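PDB 6UVZ: amidohydrolase 2, which probably acts as a hydrolase of the metallo-dependent hydrolase superfamily, with a substrate that has not been established. Local coordinates for residues L6-S11 with F48-L53; T158-H163 with Y188-G193; K212-S217 with E244-N249. All blocks are in the same frame, centred on the assembly; numbering follows the deposited sequence.

Contact 1. Residues L6-S11 with F48-L53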
ATOM      1  N   LEU A   6      17.068   3.630 -13.728  1.00 82.14           N
ATOM      2  CA  LEU A   6      15.632   3.798 -13.542  1.00 65.92           C
ATOM      3  C   LEU A   6      15.349   4.264 -12.122  1.00 62.86           C
ATOM      4  O   LEU A   6      15.890   3.703 -11.163  1.00 62.06           O
ATOM      5  CB  LEU A   6      14.890   2.486 -13.823  1.00 65.53           C
ATOM      6  CG  LEU A   6      13.424   2.397 -13.390  1.00 53.74           C
ATOM      7  CD1 LEU A   6      12.529   3.202 -14.320  1.00 55.39           C
ATOM      8  CD2 LEU A   6      12.974   0.945 -13.316  1.00 41.01           C
ATOM      9  N   ASN A   7      14.498   5.280 -11.990  1.00 56.43           N
ATOM     10  CA  ASN A   7      14.089   5.788 -10.687  1.00 49.50           C
ATOM     11  C   ASN A   7      12.904   4.980 -10.172  1.00 51.43           C
ATOM     12  O   ASN A   7      11.945   4.733 -10.910  1.00 53.06           O
ATOM     13  CB  ASN A   7      13.725   7.270 -10.775  1.00 45.42           C
ATOM     14  CG  ASN A   7      14.888   8.130 -11.229  1.00 50.60           C
ATOM     15  OD1 ASN A   7      16.045   7.836 -10.930  1.00 57.08           O
ATOM     16  ND2 ASN A   7      14.585   9.199 -11.956  1.00 51.04           N
ATOM     17  N   VAL A   8      12.973   4.573  -8.905  1.00 48.83           N
ATOM     18  CA  VAL A   8      11.979   3.690  -8.303  1.00 40.94           C
ATOM     19  C   VAL A   8      11.528   4.280  -6.973  1.00 42.15           C
ATOM     20  O   VAL A   8      12.362   4.667  -6.145  1.00 40.43           O
ATOM     21  CB  VAL A   8      12.536   2.267  -8.099  1.00 35.36           C
ATOM     22  CG1 VAL A   8      11.554   1.417  -7.312  1.00 40.27           C
ATOM     23  CG2 VAL A   8      12.845   1.619  -9.441  1.00 42.31           C
ATOM     24  N   ILE A   9      10.214   4.348  -6.773  1.00 41.71           N
ATOM     25  CA  ILE A   9       9.615   4.739  -5.501  1.00 33.69           C
ATOM     26  C   ILE A   9       8.765   3.574  -5.014  1.00 36.05           C
ATOM     27  O   ILE A   9       7.783   3.199  -5.667  1.00 55.73           O
ATOM     28  CB  ILE A   9       8.769   6.016  -5.628  1.00 28.93           C
ATOM     29  CG1 ILE A   9       9.663   7.231  -5.878  1.00 38.03           C
ATOM     30  CG2 ILE A   9       7.923   6.222  -4.378  1.00 25.02           C
ATOM     31  CD1 ILE A   9       8.904   8.541  -5.950  1.00 24.03           C
ATOM     32  N   ASP A  10       9.142   3.001  -3.872  1.00 28.21           N
ATOM     33  CA  ASP A  10       8.426   1.862  -3.307  1.00 29.64           C
ATOM     34  C   ASP A  10       7.212   2.374  -2.541  1.00 38.79           C
ATOM     35  O   ASP A  10       7.350   2.955  -1.462  1.00 53.18           O
ATOM     36  CB  ASP A  10       9.343   1.056  -2.394  1.00 32.23           C
ATOM     37  CG  ASP A  10       8.910  -0.390  -2.262  1.00 37.71           C
ATOM     38  OD1 ASP A  10       9.761  -1.280  -2.452  1.00 43.27           O
ATOM     39  OD2 ASP A  10       7.717  -0.635  -1.987  1.00 38.71           O
ATOM     40  N   SER A  11       6.019   2.153  -3.088  1.00 39.12           N
ATOM     41  CA  SER A  11       4.808   2.684  -2.475  1.00 41.31           C
ATOM     42  C   SER A  11       4.283   1.827  -1.329  1.00 41.31           C
ATOM     43  O   SER A  11       3.261   2.187  -0.735  1.00 45.43           O
ATOM     44  CB  SER A  11       3.716   2.853  -3.535  1.00 41.46           C
ATOM     45  OG  SER A  11       3.418   1.620  -4.166  1.00 68.48           O
ATOM     46  N   PHE A  48      19.826  -4.386  -7.766  1.00 54.11           N
ATOM     47  CA  PHE A  48      19.049  -4.278  -8.992  1.00 62.40           C
ATOM     48  C   PHE A  48      19.472  -3.101  -9.861  1.00 48.43           C
ATOM     49  O   PHE A  48      18.906  -2.915 -10.943  1.00 53.07           O
ATOM     50  CB  PHE A  48      17.557  -4.173  -8.656  1.00 74.30           C
ATOM     51  CG  PHE A  48      17.039  -5.320  -7.830  1.00 83.00           C
ATOM     52  CD1 PHE A  48      15.972  -5.142  -6.965  1.00 88.35           C
ATOM     53  CD2 PHE A  48      17.620  -6.575  -7.918  1.00 85.51           C
ATOM     54  CE1 PHE A  48      15.495  -6.194  -6.204  1.00 81.71           C
ATOM     55  CE2 PHE A  48      17.149  -7.630  -7.158  1.00 81.87           C
ATOM     56  CZ  PHE A  48      16.085  -7.439  -6.300  1.00 74.57           C
ATOM     57  N   GLY A  49      20.446  -2.310  -9.417  1.00 29.09           N
ATOM     58  CA  GLY A  49      20.956  -1.222 -10.228  1.00 38.95           C
ATOM     59  C   GLY A  49      19.979  -0.103 -10.500  1.00 50.52           C
ATOM     60  O   GLY A  49      20.133   0.611 -11.493  1.00 71.40           O
ATOM     61  N   VAL A  50      18.974   0.072  -9.648  1.00 52.03           N
ATOM     62  CA  VAL A  50      18.005   1.141  -9.807  1.00 47.03           C
ATOM     63  C   VAL A  50      18.324   2.244  -8.808  1.00 50.94           C
ATOM     64  O   VAL A  50      18.982   2.031  -7.786  1.00 47.26           O
ATOM     65  CB  VAL A  50      16.554   0.638  -9.634  1.00 47.02           C
ATOM     66  CG1 VAL A  50      16.200  -0.359 -10.726  1.00 45.60           C
ATOM     67  CG2 VAL A  50      16.370   0.019  -8.259  1.00 46.27           C
ATOM     68  N   ASN A  51      17.850   3.451  -9.112  1.00 52.95           N
ATOM     69  CA  ASN A  51      18.038   4.607  -8.238  1.00 47.01           C
ATOM     70  C   ASN A  51      16.871   4.644  -7.258  1.00 51.68           C
ATOM     71  O   ASN A  51      15.778   5.106  -7.592  1.00 46.87           O
ATOM     72  CB  ASN A  51      18.133   5.890  -9.053  1.00 48.31           C
ATOM     73  CG  ASN A  51      18.690   7.049  -8.253  1.00 64.07           C
ATOM     74  OD1 ASN A  51      19.426   6.854  -7.285  1.00 61.83           O
ATOM     75  ND2 ASN A  51      18.342   8.267  -8.653  1.00 76.59           N
ATOM     76  N   PHE A  52      17.102   4.148  -6.045  1.00 48.20           N
ATOM     77  CA  PHE A  52      16.056   4.058  -5.031  1.00 38.57           C
ATOM     78  C   PHE A  52      15.819   5.440  -4.434  1.00 39.19           C
ATOM     79  O   PHE A  52      16.663   5.962  -3.698  1.00 40.69           O
ATOM     80  CB  PHE A  52      16.448   3.046  -3.958  1.00 39.47           C
ATOM     81  CG  PHE A  52      15.390   2.821  -2.917  1.00 39.46           C
ATOM     82  CD1 PHE A  52      14.078   2.574  -3.286  1.00 46.98           C
ATOM     83  CD2 PHE A  52      15.711   2.840  -1.570  1.00 35.57           C
ATOM     84  CE1 PHE A  52      13.103   2.362  -2.329  1.00 46.19           C
ATOM     85  CE2 PHE A  52      14.741   2.627  -0.609  1.00 44.12           C
ATOM     86  CZ  PHE A  52      13.436   2.388  -0.990  1.00 45.25           C
ATOM     87  N   LEU A  53      14.669   6.033  -4.749  1.00 30.21           N
ATOM     88  CA  LEU A  53      14.325   7.371  -4.287  1.00 34.76           C
ATOM     89  C   LEU A  53      13.600   7.376  -2.948  1.00 38.46           C
ATOM     90  O   LEU A  53      13.232   8.451  -2.465  1.00 41.76           O
ATOM     91  CB  LEU A  53      13.464   8.085  -5.334  1.00 36.31           C
ATOM     92  CG  LEU A  53      14.101   8.306  -6.707  1.00 35.59           C
ATOM     93  CD1 LEU A  53      13.179   9.124  -7.598  1.00 34.24           C
ATOM     94  CD2 LEU A  53      15.456   8.980  -6.567  1.00 27.01           C
TER
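Asn7 lies beside Asn51 and Val8 beside Phe52 in the parallel pairing of strand 7-13 with strand 51-58. These are the first two strands of the TIM barrel, joined through helix 38-47 as a beta-alpha-beta crossover. Three backbone hydrogen bonds hold the register: Asn51 N to Leu6 O, Val8 N to Asn51 O, and Leu53 N to Val8 O at 3.0 Å. Val8 CG2 abuts Val50 at its branch point, 3.8 Å from CB and slightly farther from the two methyls, while Val50 CG1 reaches Leu6 CD2. Tyr45 of the crossover helix packs on both valines. Phe52 CG is anti to the backbone N (chi1 -176°), beside the carbonyl carbon; from there the ring, on the same face of the sheet as Val8, meets Asp10 CB with its edge, CE1 lying 4.0 Å away. Asp10 OD1 bonds Ser218 OG.

Leu53 fills the hollow between Asn7 and Ile9. Its CD1 rests 3.7 Å from Asn7 CB and its CB 3.9 Å from Ile9 CG1, with Glu248 and Arg252 of helix 244-254 also touching it. The asparagine side chains run side by side, their amide planes 57° apart. An alanine in place of Asn7 would probably leave the Asn51 amide without OD1 as acceptor and freer to turn, and would also lose the weak bond from Asn7 ND2 to Glu248 OE2, although the CB resting on Leu53 CD1 would remain. Asn51 ND2 donates a hydrogen bond to Asn7 OD1 (3.3 Å) from 37° above the carbonyl plane, while OD1 lies close to the amide plane of Asn51.

Contact 2. Residues T158-H163 with Y188-G193; sequences TVIIDH and YIKVSG
Strands 159-161 and 188-191 run parallel, their N-to-C directions 28° apart, with Ile160 beside Tyr188 and Ile161 beside Ile189, and with backbone hydrogen bonds from Tyr188 N to Val159 O, from Ile161 N to Tyr188 O and from Lys190 N to Ile161 O. Lys190, extended beyond CG, passes over Ile160, its CE 3.5 Å from Ile160 CG2. Its NZ makes a long salt bridge with Asp162 OD1 (3.8 Å); Glu136 is the stronger partner, and Ser11 O and His12 ND1 add bonds to this buried amine. Tyr188 sets its CB against Ile160 CG1 and its CE2 4.0 Å from Thr158 CG2. Gly193 CA makes a CH-pi contact over one face of the His163 ring and Asp162 CB lies over the other, both toward the rim, though His163 and Gly193 are poorly ordered. His163 ND1 gives a weak bond to Ser192 OG (3.0 Å), whose stronger partner is Ser217 OG. These polar groups gather at the C-terminal strand ends, where enzymes of this superfamily carry their active sites. Helix 172-181 makes the beta-alpha-beta crossover, strands 135-137 and 214-216 flank the pair, and Arg253 and Ala254 of helix 244-254 pack on Tyr188.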
ATOM      1  N   THR A 158      -8.064  10.487  -1.368  1.00 48.96           N
ATOM      2  CA  THR A 158      -7.152   9.634  -2.116  1.00 38.65           C
ATOM      3  C   THR A 158      -7.153   8.244  -1.493  1.00 37.46           C
ATOM      4  O   THR A 158      -6.753   8.075  -0.336  1.00 43.16           O
ATOM      5  CB  THR A 158      -5.740  10.219  -2.125  1.00 37.60           C
ATOM      6  OG1 THR A 158      -5.753  11.491  -2.786  1.00 42.48           O
ATOM      7  CG2 THR A 158      -4.781   9.287  -2.850  1.00 20.49           C
ATOM      8  N   VAL A 159      -7.610   7.254  -2.256  1.00 32.47           N
ATOM      9  CA  VAL A 159      -7.677   5.870  -1.805  1.00 32.32           C
ATOM     10  C   VAL A 159      -6.666   5.060  -2.603  1.00 34.67           C
ATOM     11  O   VAL A 159      -6.571   5.203  -3.828  1.00 49.46           O
ATOM     12  CB  VAL A 159      -9.098   5.297  -1.956  1.00 27.86           C
ATOM     13  CG1 VAL A 159      -9.651   5.588  -3.346  1.00 22.00           C
ATOM     14  CG2 VAL A 159      -9.107   3.802  -1.671  1.00 32.07           C
ATOM     15  N   ILE A 160      -5.900   4.225  -1.909  1.00 28.11           N
ATOM     16  CA  ILE A 160      -4.906   3.358  -2.531  1.00 32.87           C
ATOM     17  C   ILE A 160      -5.326   1.920  -2.267  1.00 38.20           C
ATOM     18  O   ILE A 160      -5.357   1.476  -1.111  1.00 43.31           O
ATOM     19  CB  ILE A 160      -3.488   3.626  -2.008  1.00 33.76           C
ATOM     20  CG1 ILE A 160      -3.006   5.016  -2.426  1.00 35.10           C
ATOM     21  CG2 ILE A 160      -2.536   2.568  -2.526  1.00 39.98           C
ATOM     22  CD1 ILE A 160      -3.319   6.112  -1.430  1.00 39.82           C
ATOM     23  N   ILE A 161      -5.654   1.191  -3.332  1.00 40.71           N
ATOM     24  CA  ILE A 161      -6.081  -0.199  -3.219  1.00 42.61           C
ATOM     25  C   ILE A 161      -4.836  -1.058  -3.019  1.00 46.67           C
ATOM     26  O   ILE A 161      -3.980  -1.143  -3.902  1.00 49.15           O
ATOM     27  CB  ILE A 161      -6.872  -0.647  -4.453  1.00 45.36           C
ATOM     28  CG1 ILE A 161      -7.876   0.426  -4.878  1.00 46.39           C
ATOM     29  CG2 ILE A 161      -7.595  -1.951  -4.173  1.00 44.59           C
ATOM     30  CD1 ILE A 161      -8.918   0.745  -3.837  1.00 56.55           C
ATOM     31  N   ASP A 162      -4.731  -1.697  -1.857  1.00 51.02           N
ATOM     32  CA  ASP A 162      -3.558  -2.498  -1.533  1.00 48.77           C
ATOM     33  C   ASP A 162      -3.650  -3.875  -2.176  1.00 63.12           C
ATOM     34  O   ASP A 162      -4.698  -4.529  -2.122  1.00 77.06           O
ATOM     35  CB  ASP A 162      -3.406  -2.648  -0.018  1.00 44.07           C
ATOM     36  CG  ASP A 162      -2.971  -1.367   0.655  1.00 57.79           C
ATOM     37  OD1 ASP A 162      -2.796  -0.350  -0.051  1.00 63.17           O
ATOM     38  OD2 ASP A 162      -2.799  -1.378   1.892  1.00 59.87           O
ATOM     39  N   HIS A 163      -2.548  -4.304  -2.792  1.00 73.77           N
ATOM     40  CA  HIS A 163      -2.361  -5.692  -3.219  1.00 84.43           C
ATOM     41  C   HIS A 163      -3.418  -6.125  -4.233  1.00 84.42           C
ATOM     42  O   HIS A 163      -3.986  -7.215  -4.134  1.00 77.95           O
ATOM     43  CB  HIS A 163      -2.347  -6.634  -2.012  1.00 91.55           C
ATOM     44  CG  HIS A 163      -1.310  -6.292  -0.987  1.00101.18           C
ATOM     45  ND1 HIS A 163      -0.365  -5.306  -1.182  1.00101.78           N
ATOM     46  CD2 HIS A 163      -1.069  -6.804   0.243  1.00102.30           C
ATOM     47  CE1 HIS A 163       0.412  -5.226  -0.117  1.00101.42           C
ATOM     48  NE2 HIS A 163       0.007  -6.124   0.763  1.00102.70           N
ATOM     49  N   TYR A 188      -6.109   4.698  -6.586  1.00 49.23           N
ATOM     50  CA  TYR A 188      -4.857   4.094  -7.013  1.00 44.08           C
ATOM     51  C   TYR A 188      -4.836   2.643  -6.560  1.00 44.50           C
ATOM     52  O   TYR A 188      -5.459   2.284  -5.558  1.00 50.48           O
ATOM     53  CB  TYR A 188      -3.639   4.838  -6.447  1.00 38.62           C
ATOM     54  CG  TYR A 188      -3.502   6.264  -6.935  1.00 38.80           C
ATOM     55  CD1 TYR A 188      -2.704   6.570  -8.031  1.00 33.68           C
ATOM     56  CD2 TYR A 188      -4.166   7.305  -6.298  1.00 31.49           C
ATOM     57  CE1 TYR A 188      -2.574   7.871  -8.479  1.00 33.60           C
ATOM     58  CE2 TYR A 188      -4.042   8.608  -6.740  1.00 39.02           C
ATOM     59  CZ  TYR A 188      -3.245   8.886  -7.830  1.00 46.18           C
ATOM     60  OH  TYR A 188      -3.118  10.182  -8.272  1.00 55.09           O
ATOM     61  N   ILE A 189      -4.113   1.810  -7.302  1.00 38.06           N
ATOM     62  CA  ILE A 189      -4.035   0.383  -7.018  1.00 45.06           C
ATOM     63  C   ILE A 189      -2.579  -0.061  -7.098  1.00 49.62           C
ATOM     64  O   ILE A 189      -1.832   0.368  -7.985  1.00 51.59           O
ATOM     65  CB  ILE A 189      -4.925  -0.435  -7.979  1.00 46.81           C
ATOM     66  CG1 ILE A 189      -4.896  -1.921  -7.613  1.00 54.63           C
ATOM     67  CG2 ILE A 189      -4.519  -0.208  -9.429  1.00 42.63           C
ATOM     68  CD1 ILE A 189      -5.948  -2.742  -8.323  1.00 56.20           C
ATOM     69  N   LYS A 190      -2.174  -0.907  -6.156  1.00 36.53           N
ATOM     70  CA  LYS A 190      -0.815  -1.422  -6.086  1.00 34.38           C
ATOM     71  C   LYS A 190      -0.748  -2.810  -6.703  1.00 54.99           C
ATOM     72  O   LYS A 190      -1.672  -3.615  -6.547  1.00 67.50           O
ATOM     73  CB  LYS A 190      -0.329  -1.478  -4.637  1.00 35.97           C
ATOM     74  CG  LYS A 190      -0.173  -0.125  -3.980  1.00 36.20           C
ATOM     75  CD  LYS A 190       0.189  -0.273  -2.516  1.00 30.98           C
ATOM     76  CE  LYS A 190       0.588   1.061  -1.923  1.00 34.03           C
ATOM     77  NZ  LYS A 190       0.718   1.005  -0.442  1.00 35.42           N
ATOM     78  N   VAL A 191       0.350  -3.090  -7.396  1.00 56.33           N
ATOM     79  CA  VAL A 191       0.576  -4.397  -8.010  1.00 53.96           C
ATOM     80  C   VAL A 191       1.529  -5.152  -7.089  1.00 62.98           C
ATOM     81  O   VAL A 191       2.749  -5.141  -7.273  1.00 56.22           O
ATOM     82  CB  VAL A 191       1.120  -4.277  -9.431  1.00 41.04           C
ATOM     83  CG1 VAL A 191       1.196  -5.650 -10.083  1.00 45.30           C
ATOM     84  CG2 VAL A 191       0.247  -3.347 -10.248  1.00 39.09           C
ATOM     85  N   SER A 192       0.962  -5.813  -6.080  1.00 72.22           N
ATOM     86  CA  SER A 192       1.759  -6.607  -5.149  1.00 79.93           C
ATOM     87  C   SER A 192       0.829  -7.608  -4.464  1.00 81.18           C
ATOM     88  O   SER A 192      -0.190  -8.006  -5.039  1.00 75.63           O
ATOM     89  CB  SER A 192       2.497  -5.669  -4.173  1.00 81.25           C
ATOM     90  OG  SER A 192       1.581  -4.880  -3.435  1.00 82.04           O
ATOM     91  N   GLY A 193       1.177  -8.007  -3.243  1.00 86.93           N
ATOM     92  CA  GLY A 193       0.353  -8.934  -2.490  1.00 89.81           C
ATOM     93  C   GLY A 193       1.154  -9.968  -1.727  1.00 97.11           C
ATOM     94  O   GLY A 193       2.379 -10.040  -1.864  1.00 98.53           O
TER

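Contact 3. Residues K212-S217 with E244-N249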
ATOM      1  N   LYS A 212      -1.820   5.773 -15.379  1.00 65.13           N
ATOM      2  CA  LYS A 212      -1.607   6.902 -14.483  1.00 55.10           C
ATOM      3  C   LYS A 212      -2.036   6.626 -13.048  1.00 57.21           C
ATOM      4  O   LYS A 212      -1.761   7.451 -12.170  1.00 68.50           O
ATOM      5  CB  LYS A 212      -2.356   8.137 -15.000  1.00 52.31           C
ATOM      6  CG  LYS A 212      -1.806   8.703 -16.297  1.00 58.20           C
ATOM      7  CD  LYS A 212      -0.385   9.210 -16.113  1.00 65.27           C
ATOM      8  CE  LYS A 212       0.163   9.797 -17.403  1.00 75.04           C
ATOM      9  NZ  LYS A 212       1.551  10.308 -17.230  1.00 78.95           N
ATOM     10  N   LYS A 213      -2.695   5.501 -12.786  1.00 50.88           N
ATOM     11  CA  LYS A 213      -3.233   5.195 -11.465  1.00 48.68           C
ATOM     12  C   LYS A 213      -2.822   3.795 -11.027  1.00 48.12           C
ATOM     13  O   LYS A 213      -3.597   3.063 -10.405  1.00 60.29           O
ATOM     14  CB  LYS A 213      -4.752   5.357 -11.452  1.00 49.79           C
ATOM     15  CG  LYS A 213      -5.207   6.788 -11.722  1.00 62.52           C
ATOM     16  CD  LYS A 213      -6.620   6.849 -12.286  1.00 78.53           C
ATOM     17  CE  LYS A 213      -7.661   6.479 -11.246  1.00 85.29           C
ATOM     18  NZ  LYS A 213      -9.046   6.607 -11.776  1.00 93.64           N
ATOM     19  N   VAL A 214      -1.589   3.406 -11.346  1.00 44.38           N
ATOM     20  CA  VAL A 214      -1.030   2.119 -10.951  1.00 44.69           C
ATOM     21  C   VAL A 214       0.324   2.371 -10.302  1.00 46.84           C
ATOM     22  O   VAL A 214       1.190   3.021 -10.896  1.00 54.84           O
ATOM     23  CB  VAL A 214      -0.891   1.161 -12.150  1.00 48.07           C
ATOM     24  CG1 VAL A 214      -0.163  -0.101 -11.735  1.00 46.58           C
ATOM     25  CG2 VAL A 214      -2.259   0.818 -12.718  1.00 40.02           C
ATOM     26  N   LEU A 215       0.505   1.857  -9.088  1.00 38.64           N
ATOM     27  CA  LEU A 215       1.695   2.110  -8.290  1.00 34.45           C
ATOM     28  C   LEU A 215       2.546   0.851  -8.192  1.00 35.31           C
ATOM     29  O   LEU A 215       2.019  -0.252  -8.016  1.00 40.50           O
ATOM     30  CB  LEU A 215       1.318   2.578  -6.882  1.00 29.40           C
ATOM     31  CG  LEU A 215       0.305   3.717  -6.759  1.00 27.63           C
ATOM     32  CD1 LEU A 215      -0.173   3.848  -5.323  1.00 32.79           C
ATOM     33  CD2 LEU A 215       0.908   5.021  -7.239  1.00 30.31           C
ATOM     34  N   TYR A 216       3.862   1.019  -8.298  1.00 38.94           N
ATOM     35  CA  TYR A 216       4.779  -0.082  -8.031  1.00 37.25           C
ATOM     36  C   TYR A 216       4.864  -0.327  -6.532  1.00 36.56           C
ATOM     37  O   TYR A 216       5.058   0.610  -5.749  1.00 40.31           O
ATOM     38  CB  TYR A 216       6.173   0.203  -8.587  1.00 33.34           C
ATOM     39  CG  TYR A 216       7.237  -0.660  -7.944  1.00 32.03           C
ATOM     40  CD1 TYR A 216       7.355  -2.006  -8.265  1.00 32.84           C
ATOM     41  CD2 TYR A 216       8.110  -0.134  -7.001  1.00 37.09           C
ATOM     42  CE1 TYR A 216       8.318  -2.802  -7.671  1.00 35.00           C
ATOM     43  CE2 TYR A 216       9.075  -0.922  -6.401  1.00 34.80           C
ATOM     44  CZ  TYR A 216       9.176  -2.253  -6.740  1.00 33.49           C
ATOM     45  OH  TYR A 216      10.136  -3.037  -6.145  1.00 36.45           O
ATOM     46  N   SER A 217       4.735  -1.590  -6.137  1.00 42.57           N
ATOM     47  CA  SER A 217       4.776  -1.980  -4.736  1.00 43.21           C
ATOM     48  C   SER A 217       5.544  -3.285  -4.607  1.00 54.99           C
ATOM     49  O   SER A 217       5.304  -4.227  -5.367  1.00 73.04           O
ATOM     50  CB  SER A 217       3.362  -2.131  -4.166  1.00 51.18           C
ATOM     51  OG  SER A 217       3.381  -2.841  -2.943  1.00 77.86           O
ATOM     52  N   GLU A 244       8.276   5.222 -16.163  1.00 69.89           N
ATOM     53  CA  GLU A 244       8.486   6.246 -15.144  1.00 66.49           C
ATOM     54  C   GLU A 244       7.229   6.485 -14.319  1.00 61.25           C
ATOM     55  O   GLU A 244       7.323   6.787 -13.125  1.00 72.08           O
ATOM     56  CB  GLU A 244       8.951   7.547 -15.795  1.00 73.61           C
ATOM     57  CG  GLU A 244      10.251   7.422 -16.571  1.00 80.00           C
ATOM     58  CD  GLU A 244      10.704   8.740 -17.166  1.00 87.96           C
ATOM     59  OE1 GLU A 244      10.127   9.787 -16.802  1.00 88.08           O
ATOM     60  OE2 GLU A 244      11.635   8.729 -17.997  1.00 92.09           O
ATOM     61  N   ASP A 245       6.050   6.357 -14.930  1.00 61.10           N
ATOM     62  CA  ASP A 245       4.810   6.554 -14.189  1.00 61.99           C
ATOM     63  C   ASP A 245       4.586   5.431 -13.184  1.00 53.29           C
ATOM     64  O   ASP A 245       4.250   5.682 -12.021  1.00 56.17           O
ATOM     65  CB  ASP A 245       3.631   6.658 -15.157  1.00 57.93           C
ATOM     66  CG  ASP A 245       3.701   7.896 -16.029  1.00 71.30           C
ATOM     67  OD1 ASP A 245       4.133   8.954 -15.527  1.00 74.28           O
ATOM     68  OD2 ASP A 245       3.325   7.810 -17.217  1.00 80.47           O
ATOM     69  N   PHE A 246       4.782   4.183 -13.613  1.00 47.15           N
ATOM     70  CA  PHE A 246       4.533   3.048 -12.730  1.00 50.50           C
ATOM     71  C   PHE A 246       5.523   2.994 -11.572  1.00 58.67           C
ATOM     72  O   PHE A 246       5.173   2.519 -10.486  1.00 53.10           O
ATOM     73  CB  PHE A 246       4.579   1.747 -13.534  1.00 49.33           C
ATOM     74  CG  PHE A 246       4.523   0.505 -12.690  1.00 57.08           C
ATOM     75  CD1 PHE A 246       3.355   0.142 -12.041  1.00 51.94           C
ATOM     76  CD2 PHE A 246       5.637  -0.310 -12.558  1.00 55.13           C
ATOM     77  CE1 PHE A 246       3.300  -1.004 -11.267  1.00 31.96           C
ATOM     78  CE2 PHE A 246       5.588  -1.457 -11.786  1.00 43.97           C
ATOM     79  CZ  PHE A 246       4.418  -1.805 -11.140  1.00 36.97           C
ATOM     80  N   PHE A 247       6.746   3.487 -11.769  1.00 57.63           N
ATOM     81  CA  PHE A 247       7.802   3.301 -10.781  1.00 45.44           C
ATOM     82  C   PHE A 247       8.057   4.514  -9.894  1.00 44.69           C
ATOM     83  O   PHE A 247       8.707   4.361  -8.854  1.00 38.14           O
ATOM     84  CB  PHE A 247       9.111   2.901 -11.473  1.00 41.95           C
ATOM     85  CG  PHE A 247       9.203   1.435 -11.794  1.00 48.74           C
ATOM     86  CD1 PHE A 247       8.939   0.970 -13.072  1.00 53.78           C
ATOM     87  CD2 PHE A 247       9.551   0.520 -10.813  1.00 56.68           C
ATOM     88  CE1 PHE A 247       9.024  -0.378 -13.366  1.00 50.92           C
ATOM     89  CE2 PHE A 247       9.637  -0.829 -11.102  1.00 59.71           C
ATOM     90  CZ  PHE A 247       9.373  -1.278 -12.379  1.00 51.35           C
ATOM     91  N   GLU A 248       7.573   5.703 -10.258  1.00 44.01           N
ATOM     92  CA  GLU A 248       7.792   6.857  -9.390  1.00 51.75           C
ATOM     93  C   GLU A 248       6.756   7.962  -9.569  1.00 53.41           C
ATOM     94  O   GLU A 248       6.346   8.589  -8.587  1.00 59.55           O
ATOM     95  CB  GLU A 248       9.197   7.433  -9.605  1.00 59.73           C
ATOM     96  CG  GLU A 248       9.491   7.912 -11.019  1.00 74.48           C
ATOM     97  CD  GLU A 248      10.561   8.988 -11.057  1.00 79.62           C
ATOM     98  OE1 GLU A 248      10.691   9.735 -10.064  1.00 67.96           O
ATOM     99  OE2 GLU A 248      11.272   9.085 -12.080  1.00 81.32           O
ATOM    100  N   ASN A 249       6.323   8.214 -10.807  1.00 52.30           N
ATOM    101  CA  ASN A 249       5.519   9.405 -11.067  1.00 52.57           C
ATOM    102  C   ASN A 249       4.100   9.262 -10.529  1.00 52.35           C
ATOM    103  O   ASN A 249       3.517  10.240 -10.046  1.00 55.38           O
ATOM    104  CB  ASN A 249       5.505   9.712 -12.564  1.00 62.84           C
ATOM    105  CG  ASN A 249       6.819  10.294 -13.047  1.00 67.29           C
ATOM    106  OD1 ASN A 249       7.517  10.984 -12.303  1.00 58.50           O
ATOM    107  ND2 ASN A 249       7.163  10.020 -14.301  1.00 78.94           N
TER
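Tyr216 and Phe246 both hold CG anti to the backbone N (chi1 161° and 172°), which sets each CG beside its own carbonyl carbon; from there the rings meet in an aromatic cluster with Phe247. Tyr216 CB lies over the face of the Phe246 ring, 3.8 Å from its centroid, in a CH-pi contact. The tyrosine ring itself stands obliquely to both phenylalanines. Phe247 CE2 sits over one of its faces, displaced toward the rim, 3.8 Å from Tyr216 CD1. Within the helix, Phe246 CD2 lies over a face of the Phe247 ring. Val214 CG1 meets the edge of the Phe246 ring, 3.5 Å from CD1.

The contact brings the first turn of helix 244-254 close beside strand 214-216, the eighth strand of the TIM barrel, and within backbone bonding distance of strand 7-13. Helix 229-239 packs on the cluster through Phe229, Phe233 and Met236, and Phe240 stacks on Phe246. The helix also touches strand 214-216 by its backbone, through a weak bond from Tyr216 N to Phe246 O (3.0 Å). Tyr216 OH is hydrogen-bonded to Tyr45 OH.

At the more exposed end Lys212, its chain bent at chi2, brings NZ to Asp245 in a salt bridge. NZ is 3.1 Å from Asp245 OD2 and comes from above the carboxylate plane, 48° out of it. Asp245 OD1 is at the same time weakly bonded by Asn249 ND2. The helix makes a wider pi-type turn here, in which Glu244 O accepts from both Glu248 N and, at 2.9 Å, Asn249 N.

Contacts 1 and 2 join neighbouring strands near the beginning and end of the barrel; contact 3 lies between them, its centre about 11 Å from each of theirs. Strand 214-216 follows 187-191 in the sheet, with Leu215 N 3.0 Å from Ile189 O. On its other side it meets strand 7-13, closing the barrel, with Ser11 OG probably hydrogen-bonded to Tyr216 O. Helix 244-254 reaches strand 7-13 through a probable hydrogen bond from Ile9 N to Phe247 O (2.6 Å). Although contacts 1 and 2 are centred about 18 Å apart, Lys190 NZ comes within 2.8 Å of Ser11 O. Ser192 OG and Ser217 OG link contacts 2 and 3 at the C-terminal strand ends, the probable active-site side.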